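Local structure of putative peptidyl-arginine deiminase (Chlorobium tepidum, 1XKN) at residues A[20-25]-A[53-58]; A[87-92]-A[130-135]. The protein probably hydrolyses the guanidinium group of arginine-like substrates such as agmatine or peptidyl-arginine, as a deiminase of the Porphyromonas type. All blocks are in the same frame, centred on the assembly; numbering follows the deposited sequence.

Overall arrangement
From the N terminus, strand 15-21 leads into segment 20-25; the chain then runs through helix 36-50 and returns on strand 52-57, where contact 1 (20-25 with 53-58) closes a beta-alpha-beta crossover. Helix 60-73 and strand 83-87 follow, the latter adding to the other side of strand 52-57. The loop leaving strand 83-87 begins contact 2 (87-92 with 130-135), which closes only after strands 101-107 and 110-119 of a second sheet. The contacts are therefore in series, neither nested nor crossed, with centres about 10 Å apart. L58 packs on P89 and H24 on T90, so the ends of strands 15-21 and 52-57 reach loop 87-92, which meets the start of helix 131-144 through contact 2.

Contact 1: residues A[20-25]-A[53-58]; sequences LSWPHK and VNINVL
L20 and S21 pair in parallel with I55 and N56: L20 N donates to N54 O at 2.9 Å. L20 O accepts from N56 N, and the N-H of W22 reaches N56 O as strand 15-21 ends. On the face carrying L20 and I55, the tip of L20, CD1, meets V53 CG1 at 3.8 Å, the two side chains crossing obliquely. In W22, chi1 (-158°) sets CG anti to the backbone N, beside the carbonyl carbon. The indole atom CE3 of W22 lies 3.9 Å from I55 CG2, while W22 CB packs on V57 CG1. Helix 36-50 supplies L43 against L20 and F40 against W22, and M62 of helix 60-73 also touches the W22 side chain. On the S21 and N56 face the chemistry is polar: N56 ND2 points an almost straight N-H (174°) at S21 OG, which lies in the amide plane at 3.3 Å. Beyond the strands, L58 CD1 sits over the centre of the H24 imidazole, 3.6 Å from the ring centroid, in a CH-pi contact; W22 O lies in the ring plane at its edge and receives a weak bond from H24 ND1. A water donates to both W22 O and N56 O. The sheet thus separates an apolar, helix-covered face from one where the buried S21 hydroxyl is bonded to both H98 NE2 and N56 ND2, H98 being the stronger partner.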
ATOM      1  N   LEU A  20       4.643  -7.232  -6.593  1.00  4.58           N
ATOM      2  CA  LEU A  20       4.294  -6.252  -7.611  1.00  4.69           C
ATOM      3  C   LEU A  20       3.497  -6.959  -8.697  1.00  6.63           C
ATOM      4  O   LEU A  20       3.635  -8.168  -8.890  1.00  8.24           O
ATOM      5  CB  LEU A  20       5.552  -5.670  -8.260  1.00  6.00           C
ATOM      6  CG  LEU A  20       6.587  -4.956  -7.395  1.00  7.23           C
ATOM      7  CD1 LEU A  20       7.793  -4.601  -8.256  1.00  8.37           C
ATOM      8  CD2 LEU A  20       5.973  -3.707  -6.786  1.00  7.18           C
ATOM      9  N   SER A  21       2.666  -6.198  -9.399  1.00  5.25           N
ATOM     10  CA  SER A  21       1.883  -6.717 -10.515  1.00  6.86           C
ATOM     11  C   SER A  21       2.328  -5.853 -11.689  1.00  8.28           C
ATOM     12  O   SER A  21       1.934  -4.693 -11.795  1.00  8.67           O
ATOM     13  CB  SER A  21       0.377  -6.553 -10.265  1.00  6.77           C
ATOM     14  OG  SER A  21      -0.089  -7.449  -9.269  1.00  8.58           O
ATOM     15  N   TRP A  22       3.174  -6.417 -12.548  1.00  6.19           N
ATOM     16  CA  TRP A  22       3.705  -5.694 -13.700  1.00  6.19           C
ATOM     17  C   TRP A  22       2.592  -5.031 -14.506  1.00  6.20           C
ATOM     18  O   TRP A  22       1.564  -5.648 -14.784  1.00  6.70           O
ATOM     19  CB  TRP A  22       4.518  -6.639 -14.585  1.00  6.13           C
ATOM     20  CG  TRP A  22       5.491  -5.915 -15.462  1.00  6.15           C
ATOM     21  CD1 TRP A  22       5.344  -5.618 -16.788  1.00  7.10           C
ATOM     22  CD2 TRP A  22       6.730  -5.324 -15.053  1.00  6.62           C
ATOM     23  NE1 TRP A  22       6.411  -4.876 -17.227  1.00  7.39           N
ATOM     24  CE2 TRP A  22       7.278  -4.680 -16.183  1.00  7.51           C
ATOM     25  CE3 TRP A  22       7.428  -5.273 -13.838  1.00  6.76           C
ATOM     26  CZ2 TRP A  22       8.498  -3.988 -16.137  1.00  7.39           C
ATOM     27  CZ3 TRP A  22       8.641  -4.586 -13.790  1.00  6.56           C
ATOM     28  CH2 TRP A  22       9.161  -3.953 -14.935  1.00  9.45           C
ATOM     29  N   PRO A  23       2.790  -3.762 -14.899  1.00  6.84           N
ATOM     30  CA  PRO A  23       1.795  -3.007 -15.668  1.00  7.22           C
ATOM     31  C   PRO A  23       1.575  -3.454 -17.106  1.00  6.52           C
ATOM     32  O   PRO A  23       2.509  -3.852 -17.798  1.00  8.94           O
ATOM     33  CB  PRO A  23       2.330  -1.585 -15.601  1.00  6.78           C
ATOM     34  CG  PRO A  23       3.802  -1.808 -15.665  1.00  7.97           C
ATOM     35  CD  PRO A  23       3.994  -2.940 -14.671  1.00  7.04           C
ATOM     36  N   HIS A  24       0.325  -3.376 -17.552  1.00  7.77           N
ATOM     37  CA  HIS A  24      -0.020  -3.742 -18.921  1.00  8.29           C
ATOM     38  C   HIS A  24      -1.351  -3.136 -19.345  1.00 10.61           C
ATOM     39  O   HIS A  24      -1.657  -3.080 -20.532  1.00 11.76           O
ATOM     40  CB  HIS A  24      -0.070  -5.268 -19.078  1.00  7.63           C
ATOM     41  CG  HIS A  24      -1.111  -5.928 -18.231  1.00  6.60           C
ATOM     42  ND1 HIS A  24      -0.878  -6.321 -16.930  1.00  8.44           N
ATOM     43  CD2 HIS A  24      -2.404  -6.241 -18.492  1.00  6.50           C
ATOM     44  CE1 HIS A  24      -1.981  -6.849 -16.427  1.00  4.03           C
ATOM     45  NE2 HIS A  24      -2.921  -6.812 -17.355  1.00  9.21           N
ATOM     46  N   LYS A  25      -2.135  -2.680 -18.374  1.00 10.27           N
ATOM     47  CA  LYS A  25      -3.435  -2.085 -18.670  1.00 10.65           C
ATOM     48  C   LYS A  25      -3.282  -0.657 -19.202  1.00 11.05           C
ATOM     49  O   LYS A  25      -3.140   0.291 -18.430  1.00 10.16           O
ATOM     50  CB  LYS A  25      -4.308  -2.084 -17.412  1.00 11.89           C
ATOM     51  CG  LYS A  25      -5.749  -1.655 -17.650  1.00 15.51           C
ATOM     52  CD  LYS A  25      -6.551  -1.683 -16.359  1.00 17.82           C
ATOM     53  CE  LYS A  25      -7.988  -1.235 -16.590  1.00 21.51           C
ATOM     54  NZ  LYS A  25      -8.765  -1.169 -15.327  1.00 23.71           N
ATOM     55  N   VAL A  53      11.909  -9.817  -4.663  1.00  3.66           N
ATOM     56  CA  VAL A  53      10.827  -9.119  -5.346  1.00  4.39           C
ATOM     57  C   VAL A  53      10.051 -10.140  -6.173  1.00  4.83           C
ATOM     58  O   VAL A  53      10.600 -10.762  -7.082  1.00  5.80           O
ATOM     59  CB  VAL A  53      11.372  -8.024  -6.291  1.00  3.88           C
ATOM     60  CG1 VAL A  53      10.223  -7.225  -6.881  1.00  3.43           C
ATOM     61  CG2 VAL A  53      12.330  -7.115  -5.535  1.00  4.81           C
ATOM     62  N   ASN A  54       8.780 -10.327  -5.831  1.00  4.93           N
ATOM     63  CA  ASN A  54       7.915 -11.259  -6.544  1.00  4.76           C
ATOM     64  C   ASN A  54       7.049 -10.446  -7.491  1.00  5.70           C
ATOM     65  O   ASN A  54       6.295  -9.578  -7.055  1.00  4.84           O
ATOM     66  CB  ASN A  54       7.041 -12.032  -5.551  1.00  3.97           C
ATOM     67  CG  ASN A  54       7.841 -13.009  -4.710  1.00  3.38           C
ATOM     68  OD1 ASN A  54       7.877 -12.914  -3.481  1.00  6.09           O
ATOM     69  ND2 ASN A  54       8.485 -13.958  -5.372  1.00  2.76           N
ATOM     70  N   ILE A  55       7.158 -10.728  -8.787  1.00  4.33           N
ATOM     71  CA  ILE A  55       6.409  -9.979  -9.790  1.00  4.50           C
ATOM     72  C   ILE A  55       5.411 -10.822 -10.571  1.00  4.37           C
ATOM     73  O   ILE A  55       5.760 -11.868 -11.118  1.00  7.16           O
ATOM     74  CB  ILE A  55       7.372  -9.312 -10.798  1.00  4.12           C
ATOM     75  CG1 ILE A  55       8.381  -8.440 -10.042  1.00  4.46           C
ATOM     76  CG2 ILE A  55       6.581  -8.489 -11.813  1.00  4.06           C
ATOM     77  CD1 ILE A  55       9.363  -7.713 -10.932  1.00  4.70           C
ATOM     78  N   ASN A  56       4.166 -10.354 -10.628  1.00  5.47           N
ATOM     79  CA  ASN A  56       3.125 -11.056 -11.363  1.00  4.95           C
ATOM     80  C   ASN A  56       3.124 -10.592 -12.814  1.00  5.24           C
ATOM     81  O   ASN A  56       3.084  -9.393 -13.094  1.00  5.23           O
ATOM     82  CB  ASN A  56       1.740 -10.782 -10.764  1.00  3.77           C
ATOM     83  CG  ASN A  56       1.604 -11.276  -9.347  1.00  7.31           C
ATOM     84  OD1 ASN A  56       2.000 -12.394  -9.027  1.00  7.10           O
ATOM     85  ND2 ASN A  56       1.015 -10.449  -8.491  1.00  9.46           N
ATOM     86  N   VAL A  57       3.179 -11.552 -13.731  1.00  3.50           N
ATOM     87  CA  VAL A  57       3.153 -11.261 -15.158  1.00  3.39           C
ATOM     88  C   VAL A  57       2.147 -12.206 -15.808  1.00  4.21           C
ATOM     89  O   VAL A  57       1.854 -13.275 -15.272  1.00  4.70           O
ATOM     90  CB  VAL A  57       4.539 -11.453 -15.812  1.00  4.01           C
ATOM     91  CG1 VAL A  57       5.505 -10.392 -15.302  1.00  3.55           C
ATOM     92  CG2 VAL A  57       5.073 -12.844 -15.504  1.00  6.17           C
ATOM     93  N   LEU A  58       1.624 -11.811 -16.963  1.00  5.08           N
ATOM     94  CA  LEU A  58       0.625 -12.609 -17.671  1.00  5.88           C
ATOM     95  C   LEU A  58       1.196 -13.741 -18.512  1.00  5.74           C
ATOM     96  O   LEU A  58       0.560 -14.780 -18.680  1.00  6.19           O
ATOM     97  CB  LEU A  58      -0.202 -11.705 -18.589  1.00  7.82           C
ATOM     98  CG  LEU A  58      -1.068 -10.622 -17.946  1.00 12.47           C
ATOM     99  CD1 LEU A  58      -1.634  -9.707 -19.026  1.00 12.00           C
ATOM    100  CD2 LEU A  58      -2.180 -11.276 -17.161  1.00 15.77           C
TER
HETATM  101  O   HOH W   1       0.740  -8.139 -14.137  1.00  7.19           O

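Contact 2: residues A[87-92]-A[130-135]; sequences RIPTND and YDDDNA. With NA (sodium ion), chain B.
The first turn of helix 131-144 receives the loop that follows strand 83-87, with N91 and D133 exchanging side-chain-to-backbone bonds in both directions. N91 OD1 takes the N-H of D133 at 3.0 Å, the donor tilted 27° from the amide's carbonyl plane, and a weak bond from D132 N. In return, D133 OD1 accepts two loop N-H groups: that of N91 N at 2.6 Å, from above the carboxylate plane, and that of D92 N at 3.0 Å, through the syn lone pair. Chi1 of D133 (-68°) turns CG toward the loop, and the two N-H bonds to OD1 hold the carboxylate. D133 OD2 stands 2.7 Å from D92 OD2, two acceptor oxygens close together; D92 OD2 is hydrogen-bonded to Y120 OH. Alongside, the P89 ring crosses the D132 side chain at about a right angle, P89 CG lying 3.6 Å from D132 OD1. Waters link P89 O to D132 O and T90 O to D132 OD2. N134, which follows D133, binds the sodium ion through N134 O (2.5 Å) and OD1, with two waters and N117 and W118 completing the site. N-H groups of a first helical turn have no carbonyl four residues back within the helix; here N91 OD1 accepts two of them, joining loop and helix start by side-chain-to-backbone bonds in both directions, next to the sodium site.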
ATOM      1  N   ARG A  87       3.684 -16.440 -13.083  1.00  5.81           N
ATOM      2  CA  ARG A  87       2.668 -16.341 -14.114  1.00  5.36           C
ATOM      3  C   ARG A  87       1.338 -16.295 -13.381  1.00  4.69           C
ATOM      4  O   ARG A  87       0.739 -17.331 -13.085  1.00  7.62           O
ATOM      5  CB  ARG A  87       2.716 -17.554 -15.050  1.00  4.20           C
ATOM      6  CG  ARG A  87       1.693 -17.474 -16.173  1.00  6.39           C
ATOM      7  CD  ARG A  87       1.726 -18.695 -17.085  1.00  5.94           C
ATOM      8  NE  ARG A  87       2.888 -18.701 -17.969  1.00  8.81           N
ATOM      9  CZ  ARG A  87       3.041 -19.544 -18.988  1.00 10.62           C
ATOM     10  NH1 ARG A  87       2.105 -20.446 -19.250  1.00 11.97           N
ATOM     11  NH2 ARG A  87       4.124 -19.479 -19.748  1.00 10.54           N
ATOM     12  N   ILE A  88       0.908 -15.081 -13.058  1.00  4.88           N
ATOM     13  CA  ILE A  88      -0.341 -14.846 -12.351  1.00  5.32           C
ATOM     14  C   ILE A  88      -1.046 -13.688 -13.050  1.00  6.32           C
ATOM     15  O   ILE A  88      -0.560 -12.554 -13.039  1.00  5.73           O
ATOM     16  CB  ILE A  88      -0.079 -14.485 -10.868  1.00  5.14           C
ATOM     17  CG1 ILE A  88       0.537 -15.685 -10.140  1.00  4.07           C
ATOM     18  CG2 ILE A  88      -1.382 -14.070 -10.193  1.00  5.53           C
ATOM     19  CD1 ILE A  88       0.722 -15.477  -8.643  1.00  5.80           C
ATOM     20  N   PRO A  89      -2.201 -13.961 -13.677  1.00  6.01           N
ATOM     21  CA  PRO A  89      -2.947 -12.917 -14.381  1.00  6.68           C
ATOM     22  C   PRO A  89      -3.441 -11.787 -13.489  1.00  5.76           C
ATOM     23  O   PRO A  89      -3.828 -12.004 -12.339  1.00  5.40           O
ATOM     24  CB  PRO A  89      -4.095 -13.690 -15.026  1.00  9.13           C
ATOM     25  CG  PRO A  89      -4.341 -14.789 -14.055  1.00  9.06           C
ATOM     26  CD  PRO A  89      -2.938 -15.236 -13.701  1.00  6.84           C
ATOM     27  N   THR A  90      -3.412 -10.578 -14.034  1.00  5.68           N
ATOM     28  CA  THR A  90      -3.872  -9.401 -13.318  1.00  5.32           C
ATOM     29  C   THR A  90      -4.595  -8.505 -14.314  1.00  5.99           C
ATOM     30  O   THR A  90      -4.357  -8.587 -15.522  1.00  6.25           O
ATOM     31  CB  THR A  90      -2.698  -8.593 -12.710  1.00  6.39           C
ATOM     32  OG1 THR A  90      -1.923  -7.999 -13.762  1.00  6.09           O
ATOM     33  CG2 THR A  90      -1.800  -9.497 -11.878  1.00  7.37           C
ATOM     34  N   ASN A  91      -5.490  -7.667 -13.808  1.00  5.52           N
ATOM     35  CA  ASN A  91      -6.217  -6.735 -14.659  1.00  6.66           C
ATOM     36  C   ASN A  91      -5.547  -5.374 -14.553  1.00  7.05           C
ATOM     37  O   ASN A  91      -5.416  -4.664 -15.550  1.00  6.78           O
ATOM     38  CB  ASN A  91      -7.682  -6.633 -14.231  1.00  6.75           C
ATOM     39  CG  ASN A  91      -8.420  -7.951 -14.362  1.00  6.33           C
ATOM     40  OD1 ASN A  91      -8.734  -8.599 -13.367  1.00  6.62           O
ATOM     41  ND2 ASN A  91      -8.690  -8.361 -15.601  1.00  7.44           N
ATOM     42  N   ASP A  92      -5.136  -5.017 -13.336  1.00  6.42           N
ATOM     43  CA  ASP A  92      -4.449  -3.749 -13.087  1.00  8.25           C
ATOM     44  C   ASP A  92      -3.177  -3.988 -12.277  1.00  6.42           C
ATOM     45  O   ASP A  92      -2.898  -5.116 -11.876  1.00  5.16           O
ATOM     46  CB  ASP A  92      -5.360  -2.741 -12.359  1.00 10.73           C
ATOM     47  CG  ASP A  92      -5.839  -3.231 -11.001  1.00 13.66           C
ATOM     48  OD1 ASP A  92      -5.027  -3.767 -10.215  1.00 14.64           O
ATOM     49  OD2 ASP A  92      -7.041  -3.051 -10.705  1.00 17.62           O
ATOM     50  N   TYR A 130     -12.312  -7.095 -13.273  1.00  6.68           N
ATOM     51  CA  TYR A 130     -11.393  -7.168 -12.149  1.00  7.30           C
ATOM     52  C   TYR A 130     -11.361  -8.554 -11.520  1.00  5.40           C
ATOM     53  O   TYR A 130     -10.908  -8.717 -10.390  1.00  5.05           O
ATOM     54  CB  TYR A 130     -11.765  -6.110 -11.103  1.00  6.50           C
ATOM     55  CG  TYR A 130     -13.206  -6.149 -10.648  1.00  7.91           C
ATOM     56  CD1 TYR A 130     -13.667  -7.150  -9.794  1.00  8.44           C
ATOM     57  CD2 TYR A 130     -14.109  -5.173 -11.068  1.00  8.89           C
ATOM     58  CE1 TYR A 130     -14.996  -7.177  -9.367  1.00 10.23           C
ATOM     59  CE2 TYR A 130     -15.434  -5.189 -10.651  1.00 10.29           C
ATOM     60  CZ  TYR A 130     -15.871  -6.192  -9.801  1.00 11.55           C
ATOM     61  OH  TYR A 130     -17.184  -6.198  -9.385  1.00 14.36           O
ATOM     62  N   ASP A 131     -11.824  -9.562 -12.256  1.00  6.18           N
ATOM     63  CA  ASP A 131     -11.826 -10.914 -11.714  1.00  4.50           C
ATOM     64  C   ASP A 131     -10.429 -11.481 -11.485  1.00  4.91           C
ATOM     65  O   ASP A 131     -10.216 -12.219 -10.527  1.00  5.06           O
ATOM     66  CB  ASP A 131     -12.646 -11.875 -12.592  1.00  5.39           C
ATOM     67  CG  ASP A 131     -12.143 -11.958 -14.018  1.00  7.18           C
ATOM     68  OD1 ASP A 131     -11.978 -13.094 -14.526  1.00  8.14           O
ATOM     69  OD2 ASP A 131     -11.925 -10.898 -14.641  1.00  6.22           O
ATOM     70  N   ASP A 132      -9.469 -11.152 -12.346  1.00  4.59           N
ATOM     71  CA  ASP A 132      -8.126 -11.669 -12.134  1.00  5.21           C
ATOM     72  C   ASP A 132      -7.481 -10.974 -10.942  1.00  5.10           C
ATOM     73  O   ASP A 132      -6.807 -11.621 -10.141  1.00  5.74           O
ATOM     74  CB  ASP A 132      -7.262 -11.522 -13.388  1.00  5.95           C
ATOM     75  CG  ASP A 132      -7.557 -12.599 -14.417  1.00  8.12           C
ATOM     76  OD1 ASP A 132      -7.754 -13.764 -14.010  1.00 10.89           O
ATOM     77  OD2 ASP A 132      -7.572 -12.294 -15.628  1.00  9.51           O
ATOM     78  N   ASP A 133      -7.684  -9.665 -10.809  1.00  4.97           N
ATOM     79  CA  ASP A 133      -7.124  -8.941  -9.664  1.00  3.98           C
ATOM     80  C   ASP A 133      -7.664  -9.561  -8.382  1.00  4.41           C
ATOM     81  O   ASP A 133      -6.926  -9.782  -7.424  1.00  3.81           O
ATOM     82  CB  ASP A 133      -7.529  -7.464  -9.666  1.00  5.62           C
ATOM     83  CG  ASP A 133      -6.906  -6.684 -10.790  1.00  6.69           C
ATOM     84  OD1 ASP A 133      -5.810  -7.065 -11.252  1.00  7.03           O
ATOM     85  OD2 ASP A 133      -7.509  -5.667 -11.196  1.00  9.51           O
ATOM     86  N   ASN A 134      -8.967  -9.826  -8.372  1.00  4.34           N
ATOM     87  CA  ASN A 134      -9.629 -10.401  -7.208  1.00  4.44           C
ATOM     88  C   ASN A 134      -9.072 -11.790  -6.893  1.00  3.89           C
ATOM     89  O   ASN A 134      -9.090 -12.226  -5.745  1.00  5.10           O
ATOM     90  CB  ASN A 134     -11.143 -10.457  -7.466  1.00  4.77           C
ATOM     91  CG  ASN A 134     -11.963 -10.546  -6.190  1.00  5.67           C
ATOM     92  OD1 ASN A 134     -11.568 -10.040  -5.145  1.00  4.48           O
ATOM     93  ND2 ASN A 134     -13.132 -11.169  -6.282  1.00  6.95           N
ATOM     94  N   ALA A 135      -8.549 -12.475  -7.905  1.00  4.20           N
ATOM     95  CA  ALA A 135      -7.998 -13.818  -7.721  1.00  4.12           C
ATOM     96  C   ALA A 135      -6.514 -13.849  -7.355  1.00  3.99           C
ATOM     97  O   ALA A 135      -5.984 -14.904  -7.004  1.00  4.24           O
ATOM     98  CB  ALA A 135      -8.231 -14.649  -8.990  1.00  5.02           C
TER
HETATM   99 NA    NA B 700      -9.828 -11.158  -3.545  1.00  2.88          NA
HETATM  100  O   HOH W   2      -5.107 -13.672 -10.623  1.00  5.93           O
HETATM  101  O   HOH W   3      -5.622 -10.683 -17.036  1.00 14.83           O
HETATM  102  O   HOH W   4     -11.642 -13.154  -3.790  1.00  6.84           O
HETATM  103  O   HOH W   5      -8.089  -9.196  -3.517  1.00  6.73           O